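Local coordinates for acyl-CoA dehydrogenase domain protein Tcur3481 (Thermomonospora curvata, PDB 6WY9) that binds FAD and probably works as an acyl-CoA dehydrogenase, passing electrons from an acyl-CoA thioester to its flavin, at residues B[28-33]-B[325-330]; B[73-78]-B[224-229]; B[232-237]-B[331-336]; B[303-308]-B[348-353]. One frame throughout, in Å; residues are numbered along the deposited sequence.

Interaction 1 (B[28-33]-B[325-330])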
loop_
_atom_site.group_PDB
_atom_site.type_symbol
_atom_site.label_atom_id
_atom_site.label_comp_id
_atom_site.label_asym_id
_atom_site.label_seq_id
_atom_site.Cartn_x
_atom_site.Cartn_y
_atom_site.Cartn_z
ATOM N N ARG B 28 25.605 -16.315 21.356
ATOM C CA ARG B 28 24.966 -17.632 21.261
ATOM C C ARG B 28 24.173 -17.792 19.950
ATOM O O ARG B 28 24.158 -18.882 19.357
ATOM C CB ARG B 28 24.066 -17.894 22.476
ATOM C CG ARG B 28 23.362 -19.300 22.427
ATOM C CD ARG B 28 24.398 -20.404 22.619
ATOM N NE ARG B 28 23.778 -21.702 22.885
ATOM C CZ ARG B 28 24.452 -22.836 22.975
ATOM N NH1 ARG B 28 25.769 -22.843 22.824
ATOM N NH2 ARG B 28 23.798 -23.964 23.222
ATOM N N LEU B 29 23.549 -16.717 19.455
ATOM C CA LEU B 29 22.826 -16.825 18.192
ATOM C C LEU B 29 23.772 -17.189 17.050
ATOM O O LEU B 29 23.423 -17.980 16.154
ATOM C CB LEU B 29 22.089 -15.520 17.885
ATOM C CG LEU B 29 20.869 -15.185 18.748
ATOM C CD1 LEU B 29 20.232 -13.841 18.300
ATOM C CD2 LEU B 29 19.832 -16.351 18.833
ATOM N N ARG B 30 24.975 -16.619 17.067
ATOM C CA ARG B 30 25.955 -16.910 16.035
ATOM C C ARG B 30 26.448 -18.358 16.144
ATOM O O ARG B 30 26.555 -19.062 15.134
ATOM C CB ARG B 30 27.114 -15.910 16.150
ATOM C CG ARG B 30 28.265 -16.229 15.207
ATOM C CD ARG B 30 27.789 -16.308 13.752
ATOM N NE ARG B 30 26.967 -15.153 13.331
ATOM C CZ ARG B 30 27.419 -13.917 13.119
ATOM N NH1 ARG B 30 28.708 -13.625 13.297
ATOM N NH2 ARG B 30 26.578 -12.956 12.746
ATOM N N ALA B 31 26.738 -18.814 17.363
ATOM C CA ALA B 31 27.120 -20.210 17.576
ATOM C C ALA B 31 26.041 -21.159 17.068
ATOM O O ALA B 31 26.334 -22.161 16.407
ATOM C CB ALA B 31 27.376 -20.456 19.063
ATOM N N VAL B 32 24.777 -20.878 17.378
ATOM C CA VAL B 32 23.743 -21.846 17.022
ATOM C C VAL B 32 23.459 -21.800 15.516
ATOM O O VAL B 32 23.294 -22.844 14.864
ATOM C CB VAL B 32 22.475 -21.604 17.863
ATOM C CG1 VAL B 32 21.270 -22.428 17.287
ATOM C CG2 VAL B 32 22.745 -22.042 19.300
ATOM N N GLU B 33 23.463 -20.605 14.930
ATOM C CA GLU B 33 23.090 -20.497 13.521
ATOM C C GLU B 33 24.204 -20.990 12.586
ATOM O O GLU B 33 23.977 -21.081 11.380
ATOM C CB GLU B 33 22.659 -19.050 13.196
ATOM C CG GLU B 33 23.852 -18.095 13.095
ATOM C CD GLU B 33 23.464 -16.609 13.065
ATOM O OE1 GLU B 33 24.390 -15.743 13.213
ATOM O OE2 GLU B 33 22.246 -16.318 12.905
ATOM N N ASP B 325 24.280 -5.432 8.398
ATOM C CA ASP B 325 25.474 -6.051 8.990
ATOM C C ASP B 325 25.047 -7.276 9.774
ATOM O O ASP B 325 24.191 -7.172 10.658
ATOM C CB ASP B 325 26.171 -5.046 9.912
ATOM C CG ASP B 325 27.512 -5.517 10.415
ATOM O OD1 ASP B 325 27.812 -6.720 10.501
ATOM O OD2 ASP B 325 28.293 -4.616 10.733
ATOM N N VAL B 326 25.619 -8.445 9.459
ATOM C CA VAL B 326 25.228 -9.653 10.183
ATOM C C VAL B 326 25.722 -9.647 11.621
ATOM O O VAL B 326 25.285 -10.489 12.398
ATOM C CB VAL B 326 25.694 -11.006 9.575
ATOM C CG1 VAL B 326 25.104 -11.222 8.140
ATOM C CG2 VAL B 326 27.251 -11.171 9.624
ATOM N N ASP B 327 26.572 -8.699 12.006
ATOM C CA ASP B 327 26.966 -8.607 13.407
ATOM C C ASP B 327 26.047 -7.717 14.228
ATOM O O ASP B 327 26.297 -7.527 15.422
ATOM C CB ASP B 327 28.419 -8.142 13.512
ATOM C CG ASP B 327 29.380 -9.267 13.131
ATOM O OD1 ASP B 327 30.389 -9.007 12.446
ATOM O OD2 ASP B 327 29.070 -10.439 13.462
ATOM N N TYR B 328 24.981 -7.199 13.622
ATOM C CA TYR B 328 23.995 -6.345 14.260
ATOM C C TYR B 328 22.665 -7.110 14.254
ATOM O O TYR B 328 22.471 -7.963 13.388
ATOM C CB TYR B 328 23.888 -4.999 13.507
ATOM C CG TYR B 328 22.870 -4.023 14.097
ATOM C CD1 TYR B 328 23.221 -3.181 15.175
ATOM C CD2 TYR B 328 21.547 -3.989 13.612
ATOM C CE1 TYR B 328 22.284 -2.302 15.743
ATOM C CE2 TYR B 328 20.588 -3.146 14.146
ATOM C CZ TYR B 328 20.962 -2.291 15.223
ATOM O OH TYR B 328 20.029 -1.436 15.774
ATOM N N PRO B 329 21.761 -6.903 15.237
ATOM C CA PRO B 329 20.702 -7.904 15.437
ATOM C C PRO B 329 19.568 -7.885 14.432
ATOM O O PRO B 329 18.922 -8.923 14.238
ATOM C CB PRO B 329 20.169 -7.591 16.848
ATOM C CG PRO B 329 20.695 -6.212 17.176
ATOM C CD PRO B 329 22.006 -6.112 16.456
ATOM N N ILE B 330 19.270 -6.723 13.837
ATOM C CA ILE B 330 17.942 -6.578 13.240
ATOM C C ILE B 330 17.769 -7.528 12.046
ATOM O O ILE B 330 16.653 -7.970 11.772
ATOM C CB ILE B 330 17.665 -5.109 12.833
ATOM C CG1 ILE B 330 16.162 -4.908 12.509
ATOM C CG2 ILE B 330 18.558 -4.698 11.612
ATOM C CD1 ILE B 330 15.229 -4.976 13.782
#
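A surface salt-bridge network joins R30 of helix 26-33 to D327 in the loop that leads into helix 330-340. NH1 of R30 donates to OD2 of D327 over 3.2 Å, with an angle of 154° at the hydrogen. That oxygen is met nearly end-on to its C-O bond and lies close to the guanidinium plane, although the carboxylate as a whole is turned 41° from it. NH2 of R30 sits 2.8 Å from the carbonyl O of V326, also at the guanidinium edge, and 3.7 Å from CG2 of the same valine. The loop offers both oxygens from a type I beta turn, D325 to Y328, which also contains an Asx turn, OD1 of D325 accepting from the backbone N of D327 at 2.8 Å. In the acyl-CoA dehydrogenase fold this contact ties the N-terminal helical region to the C-terminal one. The side chain of R30 sets out with CG anti to the backbone N (chi1 174°) and then bends at chi2 and chi3, which brings NE within 2.6 Å of OE1 of E33. This second, nearly straight bond lies in the guanidinium plane and limits its rotation. A leucine in place of R30 would probably leave D327 without its cationic mate and take from E33 one of its donors. OE2 of E33 pairs with R332, while the backbone of V326 is hydrogen-bonded to a neighbouring subunit.

Interaction 2 (B[73-78]-B[224-229])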
loop_
_atom_site.group_PDB
_atom_site.type_symbol
_atom_site.label_atom_id
_atom_site.label_comp_id
_atom_site.label_asym_id
_atom_site.label_seq_id
_atom_site.Cartn_x
_atom_site.Cartn_y
_atom_site.Cartn_z
ATOM N N VAL B 73 1.510 -17.413 23.970
ATOM C CA VAL B 73 2.300 -16.518 24.812
ATOM C C VAL B 73 3.766 -16.901 24.725
ATOM O O VAL B 73 4.641 -16.048 24.543
ATOM C CB VAL B 73 1.774 -16.546 26.267
ATOM C CG1 VAL B 73 2.712 -15.838 27.233
ATOM C CG2 VAL B 73 0.417 -15.890 26.332
ATOM N N LEU B 74 4.051 -18.205 24.805
ATOM C CA LEU B 74 5.431 -18.666 24.687
ATOM C C LEU B 74 6.020 -18.365 23.305
ATOM O O LEU B 74 7.181 -17.949 23.204
ATOM C CB LEU B 74 5.506 -20.164 24.973
ATOM C CG LEU B 74 6.857 -20.846 24.778
ATOM C CD1 LEU B 74 7.917 -20.361 25.816
ATOM C CD2 LEU B 74 6.695 -22.378 24.840
ATOM N N LEU B 75 5.257 -18.610 22.226
ATOM C CA LEU B 75 5.774 -18.370 20.877
ATOM C C LEU B 75 6.026 -16.890 20.625
ATOM O O LEU B 75 6.930 -16.526 19.850
ATOM C CB LEU B 75 4.790 -18.924 19.812
ATOM C CG LEU B 75 4.691 -20.460 19.808
ATOM C CD1 LEU B 75 3.731 -20.975 18.717
ATOM C CD2 LEU B 75 6.105 -21.107 19.694
ATOM N N GLU B 76 5.168 -16.030 21.181
ATOM C CA GLU B 76 5.365 -14.610 20.991
ATOM C C GLU B 76 6.663 -14.153 21.659
ATOM O O GLU B 76 7.449 -13.400 21.061
ATOM C CB GLU B 76 4.158 -13.829 21.519
ATOM C CG GLU B 76 4.360 -12.332 21.385
ATOM C CD GLU B 76 3.186 -11.484 21.898
ATOM O OE1 GLU B 76 2.177 -12.039 22.384
ATOM O OE2 GLU B 76 3.286 -10.238 21.813
ATOM N N GLU B 77 6.921 -14.596 22.890
ATOM C CA GLU B 77 8.228 -14.291 23.482
ATOM C C GLU B 77 9.362 -14.886 22.670
ATOM O O GLU B 77 10.430 -14.281 22.567
ATOM C CB GLU B 77 8.357 -14.823 24.914
ATOM C CG GLU B 77 7.814 -13.903 25.918
ATOM C CD GLU B 77 8.362 -12.476 25.839
ATOM O OE1 GLU B 77 9.594 -12.197 25.840
ATOM O OE2 GLU B 77 7.504 -11.618 25.823
ATOM N N GLN B 78 9.191 -16.106 22.167
ATOM C CA GLN B 78 10.259 -16.677 21.358
ATOM C C GLN B 78 10.570 -15.791 20.153
ATOM O O GLN B 78 11.741 -15.495 19.872
ATOM C CB GLN B 78 9.921 -18.096 20.902
ATOM C CG GLN B 78 10.908 -18.519 19.811
ATOM C CD GLN B 78 10.538 -19.766 19.075
ATOM O OE1 GLN B 78 9.348 -20.128 18.947
ATOM N NE2 GLN B 78 11.545 -20.424 18.520
ATOM N N ARG B 224 -1.349 -22.223 11.784
ATOM C CA ARG B 224 -1.487 -20.844 11.310
ATOM C C ARG B 224 -1.492 -19.871 12.482
ATOM O O ARG B 224 -0.857 -18.796 12.430
ATOM C CB ARG B 224 -2.775 -20.692 10.488
ATOM C CG ARG B 224 -2.722 -21.370 9.085
ATOM C CD ARG B 224 -4.047 -21.269 8.297
ATOM N NE ARG B 224 -3.941 -21.844 6.929
ATOM C CZ ARG B 224 -4.738 -22.790 6.426
ATOM N NH1 ARG B 224 -5.727 -23.309 7.173
ATOM N NH2 ARG B 224 -4.550 -23.228 5.164
ATOM N N THR B 225 -2.251 -20.215 13.530
ATOM C CA THR B 225 -2.348 -19.380 14.724
ATOM C C THR B 225 -0.995 -19.297 15.415
ATOM O O THR B 225 -0.543 -18.217 15.790
ATOM C CB THR B 225 -3.431 -19.958 15.650
ATOM O OG1 THR B 225 -4.678 -20.008 14.941
ATOM C CG2 THR B 225 -3.612 -19.124 16.902
ATOM N N ALA B 226 -0.318 -20.440 15.550
ATOM C CA ALA B 226 0.987 -20.464 16.195
ATOM C C ALA B 226 2.018 -19.646 15.406
ATOM O O ALA B 226 2.833 -18.920 15.994
ATOM C CB ALA B 226 1.431 -21.936 16.354
ATOM N N LEU B 227 2.028 -19.788 14.075
ATOM C CA LEU B 227 2.961 -19.007 13.284
ATOM C C LEU B 227 2.670 -17.524 13.459
ATOM O O LEU B 227 3.587 -16.711 13.518
ATOM C CB LEU B 227 2.873 -19.399 11.789
ATOM C CG LEU B 227 3.518 -20.751 11.444
ATOM C CD1 LEU B 227 2.899 -21.341 10.081
ATOM C CD2 LEU B 227 5.053 -20.591 11.375
ATOM N N ALA B 228 1.394 -17.155 13.506
ATOM C CA ALA B 228 1.069 -15.755 13.746
ATOM C C ALA B 228 1.564 -15.306 15.115
ATOM O O ALA B 228 2.001 -14.163 15.259
ATOM C CB ALA B 228 -0.421 -15.522 13.596
ATOM N N ALA B 229 1.563 -16.193 16.123
ATOM C CA ALA B 229 2.102 -15.779 17.425
ATOM C C ALA B 229 3.596 -15.458 17.334
ATOM O O ALA B 229 4.066 -14.450 17.890
ATOM C CB ALA B 229 1.839 -16.855 18.490
#
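L75 and A229 bury the most surface where helix 67-80 lies against the long helix 215-248, and A226 adds the next largest share. The two segments run in broadly the same direction, 40° apart, and their axes approach to 8.5 Å. L75 touches at two levels. Its CB meets the CB of A229 at 3.8 Å, and farther out its CD1 presses on the CB of A226 at 3.4 Å, tighter than usual for two carbons. With CG anti to the carbonyl carbon (chi1 -68°), the leucine reaches from one alanine to the other, a helical turn apart. Beside it the backbones themselves come close: CA of E76 and CA of A229 are 5.0 Å apart, and the CA-H of E76 points at the O of A229 over 3.4 Å. The extended side chain of E76 leads its carboxylate away from A229, to a salt bridge with R80. L87 and V92 of helix 87-100 pack on L75 and A226 respectively. No conventional hydrogen bond crosses between the segments, which implies that cohesion here comes from apolar packing and one weak C-H...O contact, with the small alanines allowing the close approach.

Interaction 3 (B[232-237]-B[331-336])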
loop_
_atom_site.group_PDB
_atom_site.type_symbol
_atom_site.label_atom_id
_atom_site.label_comp_id
_atom_site.label_asym_id
_atom_site.label_seq_id
_atom_site.Cartn_x
_atom_site.Cartn_y
_atom_site.Cartn_z
ATOM N N LEU B 232 4.055 -12.171 15.505
ATOM C CA LEU B 232 3.788 -11.027 16.370
ATOM C C LEU B 232 5.026 -10.692 17.201
ATOM O O LEU B 232 5.381 -9.515 17.343
ATOM C CB LEU B 232 2.600 -11.331 17.283
ATOM C CG LEU B 232 2.253 -10.253 18.339
ATOM C CD1 LEU B 232 1.844 -8.851 17.670
ATOM C CD2 LEU B 232 1.125 -10.836 19.207
ATOM N N GLY B 233 5.690 -11.712 17.768
ATOM C CA GLY B 233 6.865 -11.448 18.583
ATOM C C GLY B 233 8.031 -10.928 17.752
ATOM O O GLY B 233 8.717 -9.974 18.144
ATOM N N VAL B 234 8.244 -11.510 16.567
ATOM C CA VAL B 234 9.274 -10.985 15.669
ATOM C C VAL B 234 9.035 -9.505 15.382
ATOM O O VAL B 234 9.958 -8.688 15.442
ATOM C CB VAL B 234 9.331 -11.790 14.359
ATOM C CG1 VAL B 234 10.303 -11.108 13.368
ATOM C CG2 VAL B 234 9.777 -13.280 14.662
ATOM N N ALA B 235 7.814 -9.146 14.995
ATOM C CA ALA B 235 7.586 -7.754 14.597
ATOM C C ALA B 235 7.746 -6.820 15.789
ATOM O O ALA B 235 8.291 -5.720 15.653
ATOM C CB ALA B 235 6.186 -7.585 13.979
ATOM N N SER B 236 7.245 -7.237 16.960
ATOM C CA SER B 236 7.361 -6.436 18.169
ATOM C C SER B 236 8.826 -6.205 18.527
ATOM O O SER B 236 9.231 -5.083 18.850
ATOM C CB SER B 236 6.638 -7.140 19.334
ATOM O OG SER B 236 5.245 -7.235 19.052
ATOM N N GLY B 237 9.628 -7.269 18.499
ATOM C CA GLY B 237 11.034 -7.119 18.841
ATOM C C GLY B 237 11.757 -6.250 17.831
ATOM O O GLY B 237 12.566 -5.400 18.201
ATOM N N HIS B 331 18.852 -7.860 11.322
ATOM C CA HIS B 331 18.694 -8.677 10.110
ATOM C C HIS B 331 18.046 -10.039 10.407
ATOM O O HIS B 331 17.432 -10.635 9.518
ATOM C CB HIS B 331 20.040 -8.931 9.436
ATOM C CG HIS B 331 20.896 -9.908 10.184
ATOM N ND1 HIS B 331 21.506 -9.580 11.387
ATOM C CD2 HIS B 331 21.213 -11.207 9.945
ATOM C CE1 HIS B 331 22.198 -10.619 11.830
ATOM N NE2 HIS B 331 22.036 -11.619 10.975
ATOM N N ARG B 332 18.186 -10.563 11.631
ATOM C CA ARG B 332 17.544 -11.842 11.944
ATOM C C ARG B 332 16.027 -11.704 11.980
ATOM O O ARG B 332 15.313 -12.637 11.612
ATOM C CB ARG B 332 18.059 -12.405 13.284
ATOM C CG ARG B 332 19.540 -12.811 13.232
ATOM C CD ARG B 332 19.891 -13.847 14.325
ATOM N NE ARG B 332 21.343 -14.053 14.368
ATOM C CZ ARG B 332 22.226 -13.208 14.904
ATOM N NH1 ARG B 332 23.534 -13.499 14.860
ATOM N NH2 ARG B 332 21.808 -12.096 15.492
ATOM N N TYR B 333 15.524 -10.572 12.460
ATOM C CA TYR B 333 14.078 -10.333 12.447
ATOM C C TYR B 333 13.563 -10.286 11.017
ATOM O O TYR B 333 12.513 -10.865 10.699
ATOM C CB TYR B 333 13.781 -9.021 13.196
ATOM C CG TYR B 333 14.129 -9.188 14.659
ATOM C CD1 TYR B 333 15.457 -9.120 15.094
ATOM C CD2 TYR B 333 13.138 -9.501 15.589
ATOM C CE1 TYR B 333 15.782 -9.359 16.436
ATOM C CE2 TYR B 333 13.452 -9.721 16.944
ATOM C CZ TYR B 333 14.774 -9.649 17.346
ATOM O OH TYR B 333 15.070 -9.867 18.683
ATOM N N PHE B 334 14.333 -9.651 10.122
ATOM C CA PHE B 334 13.983 -9.688 8.701
ATOM C C PHE B 334 13.907 -11.130 8.189
ATOM O O PHE B 334 12.945 -11.514 7.500
ATOM C CB PHE B 334 15.005 -8.881 7.865
ATOM C CG PHE B 334 14.655 -8.869 6.422
ATOM C CD1 PHE B 334 13.542 -8.171 5.985
ATOM C CD2 PHE B 334 15.363 -9.642 5.513
ATOM C CE1 PHE B 334 13.149 -8.198 4.628
ATOM C CE2 PHE B 334 14.991 -9.667 4.166
ATOM C CZ PHE B 334 13.872 -8.935 3.722
ATOM N N LEU B 335 14.936 -11.942 8.493
ATOM C CA LEU B 335 14.970 -13.319 7.984
ATOM C C LEU B 335 13.798 -14.146 8.536
ATOM O O LEU B 335 13.143 -14.882 7.789
ATOM C CB LEU B 335 16.310 -13.999 8.317
ATOM C CG LEU B 335 17.577 -13.345 7.722
ATOM C CD1 LEU B 335 18.822 -14.130 8.138
ATOM C CD2 LEU B 335 17.400 -13.319 6.176
ATOM N N TRP B 336 13.562 -14.080 9.856
ATOM C CA TRP B 336 12.415 -14.762 10.461
ATOM C C TRP B 336 11.085 -14.258 9.896
ATOM O O TRP B 336 10.202 -15.054 9.538
ATOM C CB TRP B 336 12.429 -14.573 11.988
ATOM C CG TRP B 336 13.356 -15.536 12.709
ATOM C CD1 TRP B 336 14.659 -15.784 12.420
ATOM C CD2 TRP B 336 13.028 -16.360 13.857
ATOM N NE1 TRP B 336 15.175 -16.700 13.311
ATOM C CE2 TRP B 336 14.191 -17.070 14.200
ATOM C CE3 TRP B 336 11.868 -16.540 14.625
ATOM C CZ2 TRP B 336 14.237 -17.984 15.280
ATOM C CZ3 TRP B 336 11.922 -17.442 15.721
ATOM C CH2 TRP B 336 13.096 -18.150 16.027
#
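V234 of helix 215-248 points its two methyl groups at two aromatic residues of helix 330-340, Y333 and W336, which lie one turn apart. The segments are antiparallel, at 152°, and their axes come within 9.6 Å. CG1 of V234, anti to its own nitrogen (chi1 173°), meets Y333 at an oblique angle, 3.9 Å from ring atom CD2 and 3.5 Å from the carbonyl O of the same residue. CG2, anti to the carbonyl carbon, meets W336 at 3.9 Å from CE3; here the valine and the indole side chain stand at about a right angle to one another. The tyrosine ring turns its edge to the backbone of the partner helix, so that CD2 of Y333 approaches the O of V234 to 3.3 Å near the ring plane. One turn further along that helix G237 offers only backbone to the ring: its C lies 4.0 Å from CE2 of Y333, and a beta carbon on this residue would run into the ring. The phenol reaches beyond the contact, OH of Y333 bonding to the carbonyl O of R80, which fixes the outer end of the ring. Cutting V234 back to an alanine would probably remove both methyl contacts and leave a gap between the valine's helix and the two aromatic side chains. V312 of helix 295-319 covers V234 from another side. With no hydrogen bond between the segments, the pairing depends on shape, as methyl groups, ring edges and a bare glycine backbone pack together.

Interaction 4 (B[303-308]-B[348-353])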
loop_
_atom_site.group_PDB
_atom_site.type_symbol
_atom_site.label_atom_id
_atom_site.label_comp_id
_atom_site.label_asym_id
_atom_site.label_seq_id
_atom_site.Cartn_x
_atom_site.Cartn_y
_atom_site.Cartn_z
ATOM N N TRP B 303 -2.673 -11.273 8.584
ATOM C CA TRP B 303 -2.019 -10.144 9.266
ATOM C C TRP B 303 -0.537 -10.433 9.508
ATOM O O TRP B 303 0.313 -9.558 9.299
ATOM C CB TRP B 303 -2.737 -9.832 10.585
ATOM C CG TRP B 303 -3.818 -8.828 10.373
ATOM C CD1 TRP B 303 -5.175 -9.061 10.353
ATOM C CD2 TRP B 303 -3.636 -7.458 10.027
ATOM N NE1 TRP B 303 -5.843 -7.904 10.056
ATOM C CE2 TRP B 303 -4.923 -6.897 9.852
ATOM C CE3 TRP B 303 -2.502 -6.635 9.873
ATOM C CZ2 TRP B 303 -5.124 -5.553 9.523
ATOM C CZ3 TRP B 303 -2.686 -5.281 9.569
ATOM C CH2 TRP B 303 -4.002 -4.740 9.398
ATOM N N ALA B 304 -0.218 -11.668 9.937
ATOM C CA ALA B 304 1.181 -12.085 10.086
ATOM C C ALA B 304 1.923 -11.977 8.767
ATOM O O ALA B 304 3.064 -11.492 8.722
ATOM C CB ALA B 304 1.254 -13.546 10.585
ATOM N N ASP B 305 1.300 -12.480 7.692
ATOM C CA ASP B 305 1.968 -12.573 6.396
ATOM C C ASP B 305 2.181 -11.199 5.789
ATOM O O ASP B 305 3.164 -10.975 5.070
ATOM C CB ASP B 305 1.136 -13.389 5.400
ATOM C CG ASP B 305 0.938 -14.818 5.833
ATOM O OD1 ASP B 305 1.731 -15.290 6.644
ATOM O OD2 ASP B 305 -0.002 -15.442 5.298
ATOM N N GLU B 306 1.229 -10.291 5.985
ATOM C CA GLU B 306 1.290 -9.002 5.298
ATOM C C GLU B 306 1.780 -7.910 6.242
ATOM O O GLU B 306 2.763 -7.226 5.954
ATOM C CB GLU B 306 -0.097 -8.648 4.719
ATOM C CG GLU B 306 -0.189 -7.300 3.974
ATOM C CD GLU B 306 0.466 -7.351 2.597
ATOM O OE1 GLU B 306 0.535 -8.445 1.977
ATOM O OE2 GLU B 306 0.925 -6.284 2.144
ATOM N N GLY B 307 1.102 -7.734 7.364
ATOM C CA GLY B 307 1.581 -6.777 8.357
ATOM C C GLY B 307 2.958 -7.133 8.913
ATOM O O GLY B 307 3.850 -6.283 8.979
ATOM N N GLY B 308 3.156 -8.396 9.297
ATOM C CA GLY B 308 4.453 -8.784 9.858
ATOM C C GLY B 308 5.595 -8.579 8.878
ATOM O O GLY B 308 6.672 -8.089 9.247
ATOM N N SER B 348 -1.021 -13.634 -0.478
ATOM C CA SER B 348 -2.008 -13.782 -1.571
ATOM C C SER B 348 -2.754 -15.114 -1.492
ATOM O O SER B 348 -3.987 -15.165 -1.656
ATOM C CB SER B 348 -1.316 -13.637 -2.933
ATOM O OG SER B 348 -0.832 -12.323 -3.106
ATOM N N ALA B 349 -2.032 -16.214 -1.203
ATOM C CA ALA B 349 -2.694 -17.497 -1.045
ATOM C C ALA B 349 -3.702 -17.435 0.088
ATOM O O ALA B 349 -4.797 -18.018 0.010
ATOM C CB ALA B 349 -1.638 -18.621 -0.788
ATOM N N ASP B 350 -3.315 -16.814 1.201
ATOM C CA ASP B 350 -4.230 -16.799 2.337
ATOM C C ASP B 350 -5.492 -15.999 2.027
ATOM O O ASP B 350 -6.576 -16.380 2.467
ATOM C CB ASP B 350 -3.508 -16.285 3.565
ATOM C CG ASP B 350 -2.595 -17.380 4.144
ATOM O OD1 ASP B 350 -2.927 -18.607 4.066
ATOM O OD2 ASP B 350 -1.561 -17.029 4.647
ATOM N N LEU B 351 -5.373 -14.901 1.283
ATOM C CA LEU B 351 -6.579 -14.188 0.860
ATOM C C LEU B 351 -7.438 -15.050 -0.036
ATOM O O LEU B 351 -8.665 -15.028 0.069
ATOM C CB LEU B 351 -6.226 -12.869 0.148
ATOM C CG LEU B 351 -5.576 -11.752 0.989
ATOM C CD1 LEU B 351 -5.251 -10.481 0.124
ATOM C CD2 LEU B 351 -6.440 -11.373 2.259
ATOM N N GLN B 352 -6.823 -15.820 -0.941
ATOM C CA GLN B 352 -7.645 -16.670 -1.795
ATOM C C GLN B 352 -8.423 -17.712 -0.987
ATOM O O GLN B 352 -9.628 -17.909 -1.193
ATOM C CB GLN B 352 -6.789 -17.357 -2.845
ATOM C CG GLN B 352 -7.666 -18.201 -3.813
ATOM C CD GLN B 352 -6.839 -18.688 -4.974
ATOM O OE1 GLN B 352 -6.460 -17.875 -5.866
ATOM N NE2 GLN B 352 -6.517 -20.019 -4.992
ATOM N N ARG B 353 -7.744 -18.390 -0.062
ATOM C CA ARG B 353 -8.392 -19.377 0.783
ATOM C C ARG B 353 -9.488 -18.736 1.633
ATOM O O ARG B 353 -10.589 -19.292 1.780
ATOM C CB ARG B 353 -7.341 -20.063 1.665
ATOM C CG ARG B 353 -7.907 -21.282 2.404
ATOM C CD ARG B 353 -6.797 -22.075 3.142
ATOM N NE ARG B 353 -5.922 -22.807 2.212
ATOM C CZ ARG B 353 -6.278 -23.920 1.563
ATOM N NH1 ARG B 353 -5.431 -24.513 0.740
ATOM N NH2 ARG B 353 -7.492 -24.420 1.722
#
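D305 of helix 295-319 faces D350 of helix 347-362, and these two carboxylates make up the whole direct contact between the segments. Earlier in the first segment, W303 points elsewhere, packing on helix 260-288 and donating through NE1 to the backbone of a neighbouring subunit, and O of A304 accepts from the side chain of Q231. At D305 the chain turns to its partner: CG is anti to the carbonyl carbon (chi1 -62°), and D350 adopts the corresponding rotamer (chi1 -77°), which turns both acids toward the facing helix; CA of D305 and CA of D350 are 8.5 Å apart. The side chains cross at about a right angle, yet their carboxylate planes are nearly coplanar, 17° apart. OD2 of D305 is modelled a doubtful 2.3 Å from OD2 of D350, too close to be reliable. K301 forms a salt bridge with OD1 of D305 and a long, weak ion pair with D350, and would probably offset some of the negative charge. Both helices belong to the C-terminal helical domain of the acyl-CoA dehydrogenase fold, and S348 and Q352 of the second also bond to a neighbouring subunit. The first helix carries a wider pi-type turn across 304-308, in which N of G308 bonds to O of W303 at 3.1 Å. A side chain on either G307 or G308 would crowd carbonyl oxygens of the preceding turn.

In the fold
Interactions 2 and 3 are buried and rest on apolar packing; both use helix 215-248, whose segments 224-229 and 232-237 receive helix 67-80 and helix 330-340 in turn. Interaction 1 lies at the surface, its centre about 20 Å from that of the chain, and relies on charge. It adjoins interaction 3 through the salt bridge between E33 and R332. Interaction 4 is the exception, buried yet acidic, and it buries the least area. It joins two helices of the C-terminal region, as interaction 3 does, whereas interactions 1 and 2 bring N-terminal helices against that region. Interaction 2 touches interaction 3 near E76 and interaction 4 near R224.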